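Uncharacterized protein (Danio rerio, PDB 5HBA) is the globular domain of complement C1q subunit A, which probably recognises targets for the innate complement pathway, as C1q heads do. Local coordinates at residues Y50-H55 against L96-G101; G40-K45 against D102-E107; R61-L66 against C79-K84. One frame throughout, in Å; residues are numbered along the deposited sequence.

Contact 1 (Y50-H55 against L96-G101); sequences YYFVFH and LTLLKG
Strands 50-55 and 96-98 run antiparallel but diverge, their short axes at 123° to one another, so that Tyr50 and Leu96 form the one bridge between these segments. It is a hydrogen-bonded pair. Tyr50 N gives the shorter bond, 2.7 Å to Leu96 O, met nearly along the C=O axis; Leu96 N returns one of 2.9 Å to Tyr50 O, lying in the carbonyl plane. Tyr50, Phe52, Leu96 and Leu98 send their side chains to one face of the sheet, and each has its CG anti to the carbonyl carbon.

Leu98 CD1 is the shared point of the apolar cluster. It packs on the Tyr50 ring at CD1, 3.7 Å away, with the two side chains crossing at about a right angle. The same methyl meets Phe52 tip to tip, lying near the plane of that ring at its CE2-CZ edge, 3.7 Å from Phe52 CZ. Leu96 CD1 comes to the neighbouring part of the ring, 3.9 Å from Phe52 CD2, this time with the side chains crossing at about a right angle. Two leucine methyls thus line the CD2-CE2-CZ side of the Phe52 ring.

Phe42 adds edge-to-face ring pairs with both Tyr50 and Phe52, while Val104 covers Phe52 and Leu98 from strand 103-109. The phenol of Tyr50 is not left without a polar partner, since its OH is hydrogen-bonded to Val46 O. These buried rings and leucines are part of one sheet's share of the hydrophobic core, packed against the other sheet as in the jelly-roll beta-sandwich of the C1q/TNF fold.

Contact 2 (G40-K45 against D102-E107); sequences GYFTCK and DKVWIE
Tyr41 and Lys103 bury the most surface where strand 41-43 runs antiparallel to strand 103-107 in the C1q/TNF jelly roll. Phe42 and Val104 form the hydrogen-bonded pair, and Thr43 and Lys103 the neighbouring non-hydrogen-bonded one. A further bond, 2.9 Å from Cys44 N to Asp102 O, continues the pairing nearly straight, at 173° about the hydrogen.

Tyr41 gives up more surface than any other residue here. Its CG is anti to the carbonyl carbon, and the ring meets two residues of strand 103-107, one at its edge and one over a face. The CD1-CE1 edge is turned to the face of Trp105 in an offset edge-to-face pair, the planes at 86° and the centroids of the six-membered rings 5.1 Å apart. Trp105 has its CG in the crowded position between backbone N and carbonyl carbon, which brings the indole alongside Tyr41. The two rings come closest at Tyr41 CE1 and Trp105 CE3, 3.4 Å apart.

Lys103 covers a face of the Tyr41 ring. Its CD sits 4.1 Å from the ring centroid, a CH-pi contact over the face. The chain is extended as far as CE and bends at chi4 (-69°), which turns the ammonium to Thr43 on the same face of the sheet: Lys103 NZ donates to Thr43 OG1 at 2.9 Å. On the other face Phe42 and Val104 point into the core, where Val104 packs on Leu66 of strand 62-68.

Gly40 and Tyr41 both face Gln36 as a G1 beta bulge. Beside this bulge the pairing passes through water 1, which donates to Gly40 O at 2.6 Å and accepts from Ile106 N at 3.1 Å.

Contact 3 (R61-L66 against C79-K84); sequences RLCLRL and CDFNSK
A disulfide closes the tight half of this beta hairpin: Cys63 SG and Cys79 SG are 2.1 Å apart and join a non-hydrogen-bonded pair whose CA atoms approach to 4.2 Å. Both sulfurs are anti to their carbonyl carbons, and the bridge has a chi3 of 119°. Next along, Leu62 and Asp80 form the hydrogen-bonded pair. Asp80 N gives Leu62 O a 2.9 Å bond, and Leu62 N gives Asp80 O one of 3.1 Å, each acceptor being met in its carbonyl plane.

Phe81 bridges the tight and loose halves. Although its CB points away from strand 62-66, the ring swings back, and Cys63 SG lies obliquely by its tip, nearest CZ, as a sulfur-aromatic contact 4.5 Å from the ring centroid. Nearer the base of the ring Arg61 runs side by side with Phe81, its CG 3.7 Å from Phe81 CD1. The Arg61 chain bends at chi2 and chi3, laying its methylenes along the phenyl, and NH2 forms a salt bridge with Asp112.

Beyond Asp80 the strand pairing stops. Asn82 ND2 donates a 2.9 Å hydrogen bond to Ser83 O within segment 79-84. Phe81 and Asn82 lean on Ser87 and Leu88 of the second subunit, while Ser83 and Lys84 are exposed. Asp80, on the opposite face from the cysteines, accepts from Val89 N of the second subunit through OD1.

The chemistry implies that the open end of the hairpin, away from its turn, is locked covalently on one face, as suits a secreted protein, while the Asp80 carboxylate on the other serves the trimer interface.

How the contacts relate
Contacts 1 and 2 are buried and adjoin, their centres about 8 Å apart, whereas contact 3 is partly buried on the opposite side of the chain's centre, about 22 and 21 Å from them. Contact 1 belongs to one sheet of the sandwich; contacts 2 and 3 share the other, in which strands 103-109 and 62-68 are neighbours. A probable hydrogen bond from Gly101 N to Cys44 O ties contacts 1 and 2, and Phe54 against Leu64 ties contacts 1 and 3. Chemistry follows place: apolar packing in contact 1, mixed aromatic and polar pairing in contact 2, a disulfide beside charged groups in contact 3. Along the chain, contact 3 nests inside contact 1, and contact 1 inside contact 2.

Contact 1 (Y50-H55 against L96-G101)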
loop_
_atom_site.group_PDB
_atom_site.type_symbol
_atom_site.label_atom_id
_atom_site.label_comp_id
_atom_site.label_asym_id
_atom_site.label_seq_id
_atom_site.Cartn_x
_atom_site.Cartn_y
_atom_site.Cartn_z
ATOM N N TYR A 50 12.916 -7.318 2.357
ATOM C CA TYR A 50 11.509 -7.694 2.260
ATOM C C TYR A 50 10.615 -6.485 2.052
ATOM O O TYR A 50 10.971 -5.379 2.452
ATOM C CB TYR A 50 11.076 -8.371 3.561
ATOM C CG TYR A 50 11.535 -9.800 3.716
ATOM C CD1 TYR A 50 12.829 -10.094 4.129
ATOM C CD2 TYR A 50 10.663 -10.854 3.467
ATOM C CE1 TYR A 50 13.247 -11.410 4.278
ATOM C CE2 TYR A 50 11.065 -12.167 3.613
ATOM C CZ TYR A 50 12.360 -12.439 4.017
ATOM O OH TYR A 50 12.744 -13.751 4.160
ATOM N N TYR A 51 9.441 -6.702 1.460
ATOM C CA TYR A 51 8.402 -5.679 1.481
ATOM C C TYR A 51 7.254 -6.109 2.394
ATOM O O TYR A 51 6.786 -7.253 2.328
ATOM C CB TYR A 51 7.878 -5.382 0.066
ATOM C CG TYR A 51 6.773 -4.350 0.047
ATOM C CD1 TYR A 51 7.026 -3.035 0.413
ATOM C CD2 TYR A 51 5.475 -4.695 -0.314
ATOM C CE1 TYR A 51 6.025 -2.091 0.410
ATOM C CE2 TYR A 51 4.464 -3.755 -0.326
ATOM C CZ TYR A 51 4.750 -2.456 0.033
ATOM O OH TYR A 51 3.753 -1.521 0.032
ATOM N N PHE A 52 6.805 -5.191 3.246
ATOM C CA PHE A 52 5.656 -5.437 4.120
ATOM C C PHE A 52 4.629 -4.319 3.931
ATOM O O PHE A 52 4.998 -3.157 3.747
ATOM C CB PHE A 52 6.092 -5.455 5.591
ATOM C CG PHE A 52 6.974 -6.612 5.955
ATOM C CD1 PHE A 52 6.421 -7.818 6.381
ATOM C CD2 PHE A 52 8.357 -6.493 5.903
ATOM C CE1 PHE A 52 7.243 -8.894 6.732
ATOM C CE2 PHE A 52 9.178 -7.560 6.250
ATOM C CZ PHE A 52 8.618 -8.763 6.657
ATOM N N VAL A 53 3.349 -4.668 3.991
ATOM C CA VAL A 53 2.282 -3.674 3.879
ATOM C C VAL A 53 1.043 -4.191 4.599
ATOM O O VAL A 53 0.764 -5.399 4.592
ATOM C CB VAL A 53 1.973 -3.321 2.393
ATOM C CG1 VAL A 53 1.284 -4.480 1.678
ATOM C CG2 VAL A 53 1.109 -2.059 2.291
ATOM N N PHE A 54 0.321 -3.288 5.254
ATOM C CA PHE A 54 -0.940 -3.664 5.881
ATOM C C PHE A 54 -2.066 -2.708 5.484
ATOM O O PHE A 54 -1.812 -1.561 5.093
ATOM C CB PHE A 54 -0.799 -3.710 7.408
ATOM C CG PHE A 54 -0.550 -2.370 8.029
ATOM C CD1 PHE A 54 -1.612 -1.546 8.385
ATOM C CD2 PHE A 54 0.742 -1.926 8.249
ATOM C CE1 PHE A 54 -1.396 -0.304 8.937
ATOM C CE2 PHE A 54 0.974 -0.665 8.810
ATOM C CZ PHE A 54 -0.100 0.137 9.159
ATOM N N HIS A 55 -3.304 -3.184 5.608
ATOM C CA HIS A 55 -4.491 -2.350 5.380
ATOM C C HIS A 55 -5.481 -2.695 6.480
ATOM O O HIS A 55 -5.886 -3.862 6.622
ATOM C CB HIS A 55 -5.143 -2.637 4.015
ATOM C CG HIS A 55 -4.181 -2.682 2.873
ATOM N ND1 HIS A 55 -3.669 -1.558 2.264
ATOM C CD2 HIS A 55 -3.655 -3.743 2.193
ATOM C CE1 HIS A 55 -2.863 -1.909 1.291
ATOM N NE2 HIS A 55 -2.824 -3.221 1.222
ATOM N N LEU A 96 12.200 -3.565 4.294
ATOM C CA LEU A 96 13.073 -3.827 5.435
ATOM C C LEU A 96 14.123 -4.897 5.135
ATOM O O LEU A 96 13.848 -5.868 4.428
ATOM C CB LEU A 96 12.234 -4.293 6.633
ATOM C CG LEU A 96 11.103 -3.381 7.115
ATOM C CD1 LEU A 96 10.345 -4.044 8.271
ATOM C CD2 LEU A 96 11.654 -2.038 7.540
ATOM N N THR A 97 15.314 -4.725 5.703
ATOM C CA THR A 97 16.367 -5.733 5.644
ATOM C C THR A 97 16.285 -6.573 6.906
ATOM O O THR A 97 16.347 -6.027 8.013
ATOM C CB THR A 97 17.766 -5.072 5.605
ATOM O OG1 THR A 97 17.806 -4.104 4.555
ATOM C CG2 THR A 97 18.844 -6.113 5.370
ATOM N N LEU A 98 16.156 -7.889 6.752
ATOM C CA LEU A 98 15.979 -8.759 7.904
ATOM C C LEU A 98 17.062 -9.837 8.006
ATOM O O LEU A 98 17.538 -10.354 6.992
ATOM C CB LEU A 98 14.600 -9.422 7.867
ATOM C CG LEU A 98 13.353 -8.536 7.786
ATOM C CD1 LEU A 98 12.113 -9.417 7.649
ATOM C CD2 LEU A 98 13.235 -7.651 9.017
ATOM N N LEU A 99 17.444 -10.174 9.235
ATOM C CA LEU A 99 18.345 -11.303 9.472
ATOM C C LEU A 99 17.525 -12.512 9.890
ATOM O O LEU A 99 16.347 -12.374 10.231
ATOM C CB LEU A 99 19.361 -10.968 10.565
ATOM C CG LEU A 99 20.251 -9.777 10.219
ATOM C CD1 LEU A 99 21.281 -9.475 11.302
ATOM C CD2 LEU A 99 20.929 -10.061 8.895
ATOM N N LYS A 100 18.136 -13.693 9.870
ATOM C CA LYS A 100 17.429 -14.915 10.248
ATOM C C LYS A 100 16.974 -14.794 11.694
ATOM O O LYS A 100 17.750 -14.384 12.556
ATOM C CB LYS A 100 18.329 -16.139 10.072
ATOM C CG LYS A 100 17.578 -17.488 10.071
ATOM C CD LYS A 100 18.535 -18.633 9.733
ATOM C CE LYS A 100 17.804 -19.847 9.177
ATOM N NZ LYS A 100 16.986 -20.531 10.212
ATOM N N GLY A 101 15.710 -15.117 11.952
ATOM C CA GLY A 101 15.154 -14.987 13.287
ATOM C C GLY A 101 14.468 -13.660 13.602
ATOM O O GLY A 101 13.693 -13.592 14.561
#

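Contact 2 (G40-K45 against D102-E107)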
loop_
_atom_site.group_PDB
_atom_site.type_symbol
_atom_site.label_atom_id
_atom_site.label_comp_id
_atom_site.label_asym_id
_atom_site.label_seq_id
_atom_site.Cartn_x
_atom_site.Cartn_y
_atom_site.Cartn_z
ATOM N N GLY A 40 0.819 -13.523 15.577
ATOM C CA GLY A 40 0.878 -12.286 14.810
ATOM C C GLY A 40 2.246 -11.959 14.229
ATOM O O GLY A 40 2.432 -10.874 13.656
ATOM N N TYR A 41 3.209 -12.875 14.362
ATOM C CA TYR A 41 4.575 -12.591 13.889
ATOM C C TYR A 41 4.919 -13.245 12.558
ATOM O O TYR A 41 4.709 -14.446 12.375
ATOM C CB TYR A 41 5.647 -13.065 14.889
ATOM C CG TYR A 41 5.683 -12.374 16.230
ATOM C CD1 TYR A 41 5.995 -11.024 16.335
ATOM C CD2 TYR A 41 5.459 -13.094 17.402
ATOM C CE1 TYR A 41 6.038 -10.395 17.565
ATOM C CE2 TYR A 41 5.503 -12.478 18.636
ATOM C CZ TYR A 41 5.795 -11.132 18.711
ATOM O OH TYR A 41 5.845 -10.513 19.937
ATOM N N PHE A 42 5.495 -12.457 11.654
ATOM C CA PHE A 42 6.315 -13.009 10.585
ATOM C C PHE A 42 7.685 -13.230 11.198
ATOM O O PHE A 42 8.235 -12.321 11.819
ATOM C CB PHE A 42 6.443 -12.027 9.422
ATOM C CG PHE A 42 7.481 -12.423 8.408
ATOM C CD1 PHE A 42 7.154 -13.279 7.363
ATOM C CD2 PHE A 42 8.779 -11.935 8.492
ATOM C CE1 PHE A 42 8.103 -13.645 6.423
ATOM C CE2 PHE A 42 9.736 -12.303 7.555
ATOM C CZ PHE A 42 9.398 -13.162 6.523
ATOM N N THR A 43 8.232 -14.430 11.031
ATOM C CA THR A 43 9.593 -14.723 11.477
ATOM C C THR A 43 10.456 -15.089 10.275
ATOM O O THR A 43 10.186 -16.064 9.576
ATOM C CB THR A 43 9.636 -15.892 12.488
ATOM O OG1 THR A 43 8.895 -15.539 13.664
ATOM C CG2 THR A 43 11.091 -16.205 12.882
ATOM N N CYS A 44 11.499 -14.302 10.047
ATOM C CA CYS A 44 12.397 -14.510 8.919
ATOM C C CYS A 44 13.159 -15.843 9.004
ATOM O O CYS A 44 13.857 -16.106 9.991
ATOM C CB CYS A 44 13.392 -13.346 8.853
ATOM S SG CYS A 44 14.559 -13.402 7.467
ATOM N N LYS A 45 13.012 -16.675 7.975
ATOM C CA LYS A 45 13.841 -17.866 7.803
ATOM C C LYS A 45 14.908 -17.592 6.748
ATOM O O LYS A 45 16.046 -18.052 6.862
ATOM C CB LYS A 45 13.003 -19.071 7.355
ATOM C CG LYS A 45 12.078 -19.662 8.399
ATOM C CD LYS A 45 11.466 -20.957 7.852
ATOM C CE LYS A 45 10.049 -21.156 8.329
ATOM N NZ LYS A 45 9.310 -22.039 7.391
ATOM N N ASP A 102 14.748 -12.608 12.832
ATOM C CA ASP A 102 14.074 -11.323 13.052
ATOM C C ASP A 102 12.562 -11.480 12.903
ATOM O O ASP A 102 12.086 -12.237 12.051
ATOM C CB ASP A 102 14.560 -10.246 12.070
ATOM C CG ASP A 102 15.981 -9.807 12.332
ATOM O OD1 ASP A 102 16.520 -10.130 13.416
ATOM O OD2 ASP A 102 16.558 -9.125 11.448
ATOM N N LYS A 103 11.806 -10.769 13.735
ATOM C CA LYS A 103 10.349 -10.850 13.675
ATOM C C LYS A 103 9.770 -9.525 13.189
ATOM O O LYS A 103 10.356 -8.471 13.437
ATOM C CB LYS A 103 9.782 -11.219 15.048
ATOM C CG LYS A 103 10.182 -12.627 15.499
ATOM C CD LYS A 103 9.635 -12.976 16.876
ATOM C CE LYS A 103 10.068 -14.380 17.293
ATOM N NZ LYS A 103 9.422 -15.471 16.477
ATOM N N VAL A 104 8.647 -9.583 12.469
ATOM C CA VAL A 104 7.965 -8.368 12.007
ATOM C C VAL A 104 6.478 -8.507 12.291
ATOM O O VAL A 104 5.898 -9.592 12.120
ATOM C CB VAL A 104 8.207 -8.096 10.505
ATOM C CG1 VAL A 104 7.509 -6.803 10.065
ATOM C CG2 VAL A 104 9.707 -7.996 10.213
ATOM N N TRP A 105 5.858 -7.423 12.750
ATOM C CA TRP A 105 4.442 -7.490 13.075
ATOM C C TRP A 105 3.803 -6.111 13.043
ATOM O O TRP A 105 4.492 -5.098 12.874
ATOM C CB TRP A 105 4.238 -8.163 14.441
ATOM C CG TRP A 105 4.681 -7.347 15.654
ATOM C CD1 TRP A 105 3.868 -6.620 16.476
ATOM C CD2 TRP A 105 6.011 -7.223 16.199
ATOM N NE1 TRP A 105 4.606 -6.037 17.484
ATOM C CE2 TRP A 105 5.929 -6.394 17.338
ATOM C CE3 TRP A 105 7.269 -7.726 15.834
ATOM C CZ2 TRP A 105 7.036 -6.050 18.115
ATOM C CZ3 TRP A 105 8.379 -7.381 16.604
ATOM C CH2 TRP A 105 8.252 -6.557 17.734
ATOM N N ILE A 106 2.515 -6.080 13.276
ATOM C CA ILE A 106 1.775 -4.894 13.547
ATOM C C ILE A 106 1.084 -4.979 14.862
ATOM O O ILE A 106 0.727 -5.984 15.341
ATOM C CB ILE A 106 0.784 -4.541 12.441
ATOM C CG1 ILE A 106 -0.271 -5.641 12.253
ATOM C CG2 ILE A 106 1.530 -4.284 11.167
ATOM C CD1 ILE A 106 -1.305 -5.384 11.188
ATOM N N GLU A 107 0.859 -3.826 15.380
ATOM C CA GLU A 107 0.510 -3.481 16.749
ATOM C C GLU A 107 -0.329 -2.198 16.780
ATOM O O GLU A 107 0.036 -1.178 16.169
ATOM C CB GLU A 107 1.791 -3.405 17.603
ATOM C CG GLU A 107 1.622 -3.129 19.059
ATOM C CD GLU A 107 2.965 -3.130 19.790
ATOM O OE1 GLU A 107 4.014 -3.313 19.126
ATOM O OE2 GLU A 107 2.972 -2.939 21.021
HETATM O O HOH W 1 0.979 -8.744 13.423
#

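Contact 3 (R61-L66 against C79-K84)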
loop_
_atom_site.group_PDB
_atom_site.type_symbol
_atom_site.label_atom_id
_atom_site.label_comp_id
_atom_site.label_asym_id
_atom_site.label_seq_id
_atom_site.Cartn_x
_atom_site.Cartn_y
_atom_site.Cartn_z
ATOM N N ARG A 61 -10.770 6.494 15.846
ATOM C CA ARG A 61 -9.326 6.656 15.679
ATOM C C ARG A 61 -8.597 5.308 15.591
ATOM O O ARG A 61 -8.822 4.415 16.414
ATOM C CB ARG A 61 -8.748 7.486 16.833
ATOM C CG ARG A 61 -7.254 7.788 16.698
ATOM C CD ARG A 61 -6.512 7.572 18.012
ATOM N NE ARG A 61 -6.637 6.193 18.463
ATOM C CZ ARG A 61 -7.042 5.830 19.679
ATOM N NH1 ARG A 61 -7.141 4.539 19.984
ATOM N NH2 ARG A 61 -7.347 6.753 20.588
ATOM N N LEU A 62 -7.739 5.166 14.582
ATOM C CA LEU A 62 -6.942 3.953 14.410
ATOM C C LEU A 62 -5.475 4.296 14.221
ATOM O O LEU A 62 -5.104 4.997 13.271
ATOM C CB LEU A 62 -7.432 3.103 13.227
ATOM C CG LEU A 62 -6.590 1.846 12.933
ATOM C CD1 LEU A 62 -6.443 0.941 14.161
ATOM C CD2 LEU A 62 -7.181 1.057 11.776
ATOM N N CYS A 63 -4.654 3.807 15.146
ATOM C CA CYS A 63 -3.210 3.951 15.068
ATOM C C CYS A 63 -2.567 2.561 15.080
ATOM O O CYS A 63 -2.888 1.724 15.933
ATOM C CB CYS A 63 -2.700 4.763 16.253
ATOM S SG CYS A 63 -2.840 6.553 16.044
ATOM N N LEU A 64 -1.674 2.319 14.123
ATOM C CA LEU A 64 -0.935 1.068 14.059
ATOM C C LEU A 64 0.548 1.324 13.862
ATOM O O LEU A 64 0.954 2.264 13.152
ATOM C CB LEU A 64 -1.476 0.180 12.934
ATOM C CG LEU A 64 -2.817 -0.512 13.201
ATOM C CD1 LEU A 64 -3.513 -0.785 11.904
ATOM C CD2 LEU A 64 -2.611 -1.843 13.943
ATOM N N ARG A 65 1.367 0.501 14.509
ATOM C CA ARG A 65 2.803 0.559 14.296
ATOM C C ARG A 65 3.237 -0.666 13.521
ATOM O O ARG A 65 2.749 -1.769 13.776
ATOM C CB ARG A 65 3.550 0.590 15.633
ATOM C CG ARG A 65 3.475 1.901 16.359
ATOM C CD ARG A 65 4.518 1.981 17.487
ATOM N NE ARG A 65 4.418 3.268 18.174
ATOM C CZ ARG A 65 3.739 3.456 19.302
ATOM N NH1 ARG A 65 3.125 2.437 19.886
ATOM N NH2 ARG A 65 3.685 4.661 19.853
ATOM N N LEU A 66 4.141 -0.480 12.567
ATOM C CA LEU A 66 4.848 -1.625 11.995
ATOM C C LEU A 66 6.148 -1.765 12.775
ATOM O O LEU A 66 6.920 -0.801 12.877
ATOM C CB LEU A 66 5.143 -1.404 10.508
ATOM C CG LEU A 66 5.980 -2.469 9.798
ATOM C CD1 LEU A 66 5.153 -3.771 9.585
ATOM C CD2 LEU A 66 6.471 -1.911 8.474
ATOM N N CYS A 79 -1.346 6.633 11.485
ATOM C CA CYS A 79 -2.509 7.035 12.278
ATOM C C CYS A 79 -3.588 7.766 11.464
ATOM O O CYS A 79 -3.299 8.733 10.741
ATOM C CB CYS A 79 -2.072 7.974 13.414
ATOM S SG CYS A 79 -1.293 7.239 14.862
ATOM N N ASP A 80 -4.830 7.306 11.601
ATOM C CA ASP A 80 -5.998 8.076 11.170
ATOM C C ASP A 80 -6.666 8.653 12.419
ATOM O O ASP A 80 -7.264 7.908 13.205
ATOM C CB ASP A 80 -7.004 7.188 10.428
ATOM C CG ASP A 80 -6.700 7.053 8.935
ATOM O OD1 ASP A 80 -5.678 7.597 8.481
ATOM O OD2 ASP A 80 -7.475 6.373 8.220
ATOM N N PHE A 81 -6.556 9.967 12.602
ATOM C CA PHE A 81 -7.197 10.644 13.730
ATOM C C PHE A 81 -8.572 11.201 13.350
ATOM O O PHE A 81 -8.816 12.402 13.468
ATOM C CB PHE A 81 -6.305 11.774 14.269
ATOM C CG PHE A 81 -5.102 11.291 15.028
ATOM C CD1 PHE A 81 -5.223 10.852 16.339
ATOM C CD2 PHE A 81 -3.848 11.290 14.436
ATOM C CE1 PHE A 81 -4.111 10.408 17.046
ATOM C CE2 PHE A 81 -2.733 10.851 15.131
ATOM C CZ PHE A 81 -2.865 10.402 16.440
ATOM N N ASN A 82 -9.467 10.323 12.901
ATOM C CA ASN A 82 -10.821 10.728 12.539
ATOM C C ASN A 82 -11.788 10.656 13.718
ATOM O O ASN A 82 -11.405 10.262 14.829
ATOM C CB ASN A 82 -11.353 9.885 11.374
ATOM C CG ASN A 82 -11.307 8.394 11.660
ATOM O OD1 ASN A 82 -10.328 7.717 11.335
ATOM N ND2 ASN A 82 -12.375 7.870 12.260
ATOM N N SER A 83 -13.040 11.032 13.462
ATOM C CA SER A 83 -14.085 11.061 14.487
ATOM C C SER A 83 -14.567 9.660 14.890
ATOM O O SER A 83 -14.412 8.693 14.136
ATOM C CB SER A 83 -15.281 11.884 14.006
ATOM O OG SER A 83 -16.228 11.054 13.357
ATOM N N LYS A 84 -15.174 9.580 16.073
ATOM C CA LYS A 84 -15.588 8.316 16.689
ATOM C C LYS A 84 -16.524 7.461 15.831
ATOM O O LYS A 84 -16.407 6.236 15.802
ATOM C CB LYS A 84 -16.270 8.593 18.034
ATOM C CG LYS A 84 -15.441 9.403 19.015
ATOM C CD LYS A 84 -16.188 9.592 20.329
ATOM C CE LYS A 84 -15.280 10.179 21.398
ATOM N NZ LYS A 84 -14.672 11.472 20.962
#